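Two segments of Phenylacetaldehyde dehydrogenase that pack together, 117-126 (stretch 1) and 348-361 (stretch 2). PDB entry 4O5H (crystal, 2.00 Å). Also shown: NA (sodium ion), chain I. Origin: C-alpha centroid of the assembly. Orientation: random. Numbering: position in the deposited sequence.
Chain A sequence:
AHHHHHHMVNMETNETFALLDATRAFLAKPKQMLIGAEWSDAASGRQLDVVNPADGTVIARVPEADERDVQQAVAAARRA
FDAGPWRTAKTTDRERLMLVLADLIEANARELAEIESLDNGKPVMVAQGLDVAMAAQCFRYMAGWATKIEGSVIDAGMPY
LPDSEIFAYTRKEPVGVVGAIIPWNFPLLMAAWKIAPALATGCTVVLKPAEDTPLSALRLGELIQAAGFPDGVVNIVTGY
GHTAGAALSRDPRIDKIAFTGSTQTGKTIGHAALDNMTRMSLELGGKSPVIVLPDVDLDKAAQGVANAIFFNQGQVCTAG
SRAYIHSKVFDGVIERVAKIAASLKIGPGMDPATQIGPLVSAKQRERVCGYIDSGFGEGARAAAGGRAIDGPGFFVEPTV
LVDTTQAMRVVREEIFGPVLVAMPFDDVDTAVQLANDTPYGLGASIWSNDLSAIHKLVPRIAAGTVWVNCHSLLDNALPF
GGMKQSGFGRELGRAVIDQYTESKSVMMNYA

Stretch 1, residues 117-126: SLDNGKPVMV
Stretch 2, residues 348-361: PGMDPATQIGPLVS

Glycine often allows two backbones to pack where any side chain would intervene, and this contact in phenylacetaldehyde dehydrogenase is a clear example. Stretch 1 ends one helix at Asn120, passes through a short loop and begins another at Val124, with Pro123 as N-cap residue. Gly121 leaves the first helix with phi/psi of 107/-17, angles at which a CB would be jammed against the carbonyl O of Asn120, so the backbone itself calls for glycine; Lys122 (-64/156) and Pro123 (-56/130) are extended. Stretch 2 has no regular helix or strand. Type I turns run from Pro348 to Asp351 and from Asp351 to Thr354, closed by Asp351 N to Pro348 O at 3.0 Å and Thr354 N to Asp351 O at 2.9 Å; Gly357, Pro358 and Leu359 are then extended.

The register can be read from the nearest CA pairs: Pro123 and Gly349 lie 3.8 Å apart, Val124 and Met350 5.3 Å, and Met125 and Pro352 6.7 Å, the numbers rising together, while Asn120 and Val360, 5.7 Å apart, bring in a separate, later part of stretch 2. One direct hydrogen bond joins the stretches, from Val124 N to Gly349 O at 2.8 Å and a nearly linear 174°. The same carbonyl receives a CA-H...O contact from Pro123 CA at 3.4 Å. Such closeness depends on Gly349: an ideal CB there would lie 2.4 Å from Lys122 O and 2.6 Å from Ser117 OG. At Gly357, a CB would clash with Gly121 O at 2.5 Å. Water extends the backbone contact. Water 2 donates to Gly121 O (2.7 Å) and accepts from Gly349 N (2.8 Å), while water 3 accepts from Met125 N (2.9 Å) and donates to Gly349 O (3.2 Å).

Side-chain hydrogen bonds within each stretch accompany this arrangement. Ser117, chi1 t, donates from OG to Lys122 O at 2.8 Å, tying the helix end to the loop, and its OG lies 3.3 Å from Gly349 C. Asn120, also t, accepts Lys122 N at OD1 (2.9 Å). In stretch 2, Thr354 (m) donates from OG1 to Pro348 O at 2.7 Å, linking the two turns.

Apolar contacts add to the polar ones. Met350 is m at all three chi angles; although its CA-to-CB bond points away, its CG reaches 4.0 Å from Leu118 CD2 (Leu118 mt) and its SD 3.8 Å from Val124 CB (Val124 p). Met125, chi angles m, t, p, places SD 3.8 Å from Pro352 CB. Farther along, Val360 and Pro358 pack against carbonyl oxygens: Val360, chi1 p, sets CG2 3.8 Å from Asn120 O, and Pro358 CD sits 3.5 Å from Gly121 O.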

# COMPACT_ATOMS: atom_id res chain seq x y z
N SER A 117 -9.12 21.21 -23.71
CA SER A 117 -9.93 22.38 -23.39
C SER A 117 -11.40 22.15 -23.80
O SER A 117 -12.32 22.50 -23.05
CB SER A 117 -9.37 23.61 -24.11
OG SER A 117 -10.12 24.75 -23.82
N LEU A 118 -11.61 21.56 -24.97
CA LEU A 118 -12.98 21.31 -25.42
C LEU A 118 -13.71 20.28 -24.57
O LEU A 118 -14.92 20.36 -24.39
CB LEU A 118 -13.00 20.88 -26.90
CG LEU A 118 -12.53 21.94 -27.89
CD1 LEU A 118 -12.32 21.36 -29.28
CD2 LEU A 118 -13.53 23.09 -27.94
N ASP A 119 -12.99 19.27 -24.12
CA ASP A 119 -13.60 18.11 -23.45
C ASP A 119 -13.76 18.39 -21.98
O ASP A 119 -14.80 18.10 -21.40
CB ASP A 119 -12.68 16.89 -23.70
CG ASP A 119 -13.29 15.58 -23.29
OD1 ASP A 119 -14.51 15.53 -22.94
OD2 ASP A 119 -12.54 14.55 -23.30
N ASN A 120 -12.73 18.95 -21.37
CA ASN A 120 -12.69 19.22 -19.90
C ASN A 120 -13.20 20.61 -19.54
O ASN A 120 -13.84 20.79 -18.49
CB ASN A 120 -11.27 19.00 -19.37
CG ASN A 120 -11.00 19.74 -18.07
OD1 ASN A 120 -10.84 20.94 -18.06
ND2 ASN A 120 -10.96 19.01 -16.97
N GLY A 121 -12.92 21.59 -20.39
CA GLY A 121 -13.38 22.96 -20.19
C GLY A 121 -12.31 23.98 -19.77
O GLY A 121 -12.54 25.20 -19.88
N LYS A 122 -11.17 23.50 -19.29
CA LYS A 122 -10.12 24.38 -18.82
C LYS A 122 -9.52 25.28 -19.92
O LYS A 122 -9.59 24.98 -21.11
CB LYS A 122 -9.00 23.59 -18.14
CG LYS A 122 -8.18 22.70 -19.07
CD LYS A 122 -7.08 22.00 -18.27
CE LYS A 122 -7.68 20.92 -17.38
NZ LYS A 122 -6.71 20.47 -16.32
N PRO A 123 -8.94 26.43 -19.51
CA PRO A 123 -8.31 27.31 -20.50
C PRO A 123 -7.25 26.58 -21.34
O PRO A 123 -6.36 25.91 -20.79
CB PRO A 123 -7.68 28.40 -19.65
CG PRO A 123 -8.51 28.43 -18.39
CD PRO A 123 -8.83 26.97 -18.15
N VAL A 124 -7.36 26.72 -22.65
CA VAL A 124 -6.46 26.06 -23.56
C VAL A 124 -4.99 26.45 -23.31
O VAL A 124 -4.09 25.62 -23.45
CB VAL A 124 -6.86 26.31 -25.02
CG1 VAL A 124 -6.66 27.77 -25.43
CG2 VAL A 124 -6.09 25.39 -25.95
N MET A 125 -4.75 27.68 -22.91
CA MET A 125 -3.37 28.11 -22.65
C MET A 125 -2.77 27.35 -21.46
O MET A 125 -1.57 27.11 -21.43
CB MET A 125 -3.29 29.62 -22.46
CG MET A 125 -3.51 30.46 -23.73
SD MET A 125 -3.48 32.27 -23.42
CE MET A 125 -2.00 32.38 -22.36
N VAL A 126 -3.59 27.05 -20.46
CA VAL A 126 -3.12 26.36 -19.29
C VAL A 126 -2.96 24.90 -19.61
O VAL A 126 -1.96 24.29 -19.22
CB VAL A 126 -4.07 26.55 -18.09
CG1 VAL A 126 -3.58 25.80 -16.88
CG2 VAL A 126 -4.21 28.04 -17.70
N PRO A 348 -15.37 30.65 -22.16
CA PRO A 348 -14.92 29.40 -22.78
C PRO A 348 -13.40 29.24 -22.77
O PRO A 348 -12.65 30.21 -22.96
CB PRO A 348 -15.45 29.49 -24.21
CG PRO A 348 -15.89 30.89 -24.42
CD PRO A 348 -16.03 31.56 -23.11
N GLY A 349 -12.97 28.01 -22.56
CA GLY A 349 -11.55 27.72 -22.41
C GLY A 349 -10.72 28.03 -23.64
O GLY A 349 -9.53 28.32 -23.54
N MET A 350 -11.35 28.00 -24.79
CA MET A 350 -10.63 28.30 -26.01
C MET A 350 -10.34 29.79 -26.21
O MET A 350 -9.53 30.13 -27.07
CB MET A 350 -11.36 27.72 -27.22
CG MET A 350 -11.19 26.23 -27.41
SD MET A 350 -9.49 25.75 -27.75
CE MET A 350 -9.09 26.78 -29.16
N ASP A 351 -10.94 30.67 -25.41
CA ASP A 351 -10.66 32.11 -25.49
C ASP A 351 -9.42 32.41 -24.66
O ASP A 351 -9.39 32.09 -23.48
CB ASP A 351 -11.87 32.89 -24.94
CG ASP A 351 -11.69 34.42 -25.00
OD1 ASP A 351 -10.58 34.95 -25.14
OD2 ASP A 351 -12.72 35.09 -24.84
N PRO A 352 -8.39 33.03 -25.27
CA PRO A 352 -7.16 33.25 -24.55
C PRO A 352 -7.36 34.21 -23.39
O PRO A 352 -6.56 34.22 -22.48
CB PRO A 352 -6.22 33.87 -25.58
CG PRO A 352 -6.92 33.89 -26.88
CD PRO A 352 -8.27 33.29 -26.72
N ALA A 353 -8.43 34.99 -23.39
CA ALA A 353 -8.71 35.87 -22.25
C ALA A 353 -9.26 35.13 -21.03
O ALA A 353 -9.29 35.69 -19.95
CB ALA A 353 -9.67 36.96 -22.68
N THR A 354 -9.69 33.88 -21.19
CA THR A 354 -10.43 33.22 -20.13
C THR A 354 -9.49 32.84 -19.01
O THR A 354 -8.45 32.23 -19.25
CB THR A 354 -11.15 31.97 -20.63
OG1 THR A 354 -12.28 32.35 -21.41
CG2 THR A 354 -11.61 31.11 -19.46
N GLN A 355 -9.85 33.18 -17.79
CA GLN A 355 -9.13 32.72 -16.62
C GLN A 355 -9.86 31.66 -15.84
O GLN A 355 -9.22 30.84 -15.17
CB GLN A 355 -8.86 33.91 -15.70
CG GLN A 355 -8.06 34.99 -16.38
CD GLN A 355 -8.00 36.25 -15.56
OE1 GLN A 355 -8.99 36.97 -15.41
NE2 GLN A 355 -6.82 36.57 -15.07
N ILE A 356 -11.18 31.67 -15.89
CA ILE A 356 -12.02 30.67 -15.25
C ILE A 356 -12.95 30.06 -16.30
O ILE A 356 -13.79 30.77 -16.85
CB ILE A 356 -12.86 31.35 -14.14
CG1 ILE A 356 -11.98 31.67 -12.94
CG2 ILE A 356 -14.02 30.50 -13.69
CD1 ILE A 356 -11.69 30.47 -12.06
N GLY A 357 -12.75 28.77 -16.59
CA GLY A 357 -13.65 28.04 -17.45
C GLY A 357 -14.90 27.57 -16.72
O GLY A 357 -15.06 27.83 -15.54
N PRO A 358 -15.77 26.83 -17.41
CA PRO A 358 -16.94 26.20 -16.76
C PRO A 358 -16.49 25.00 -15.95
O PRO A 358 -15.35 24.54 -16.12
CB PRO A 358 -17.79 25.73 -17.96
CG PRO A 358 -16.76 25.39 -18.98
CD PRO A 358 -15.65 26.41 -18.80
N LEU A 359 -17.37 24.48 -15.13
CA LEU A 359 -17.17 23.21 -14.51
C LEU A 359 -17.42 22.12 -15.54
O LEU A 359 -18.00 22.36 -16.59
CB LEU A 359 -18.06 23.08 -13.27
CG LEU A 359 -17.96 24.23 -12.26
CD1 LEU A 359 -18.70 23.89 -10.97
CD2 LEU A 359 -16.53 24.61 -11.92
N VAL A 360 -17.04 20.90 -15.22
CA VAL A 360 -16.99 19.84 -16.23
C VAL A 360 -18.37 19.35 -16.69
O VAL A 360 -18.50 18.83 -17.78
CB VAL A 360 -16.14 18.66 -15.73
CG1 VAL A 360 -16.94 17.79 -14.76
CG2 VAL A 360 -15.66 17.84 -16.89
N SER A 361 -19.38 19.46 -15.84
CA SER A 361 -20.68 18.89 -16.15
C SER A 361 -21.79 19.59 -15.39
O SER A 361 -21.56 20.31 -14.41
CB SER A 361 -20.75 17.40 -15.76
OG SER A 361 -20.63 17.23 -14.36
NA NA I . -16.32 16.22 -21.63
O HOH W 1 -14.00 22.08 -16.13
O HOH W 2 -14.49 25.89 -21.63
O HOH W 3 -6.75 29.77 -22.71
O HOH W 4 -17.64 17.53 -20.16
O HOH W 5 -18.31 14.86 -21.85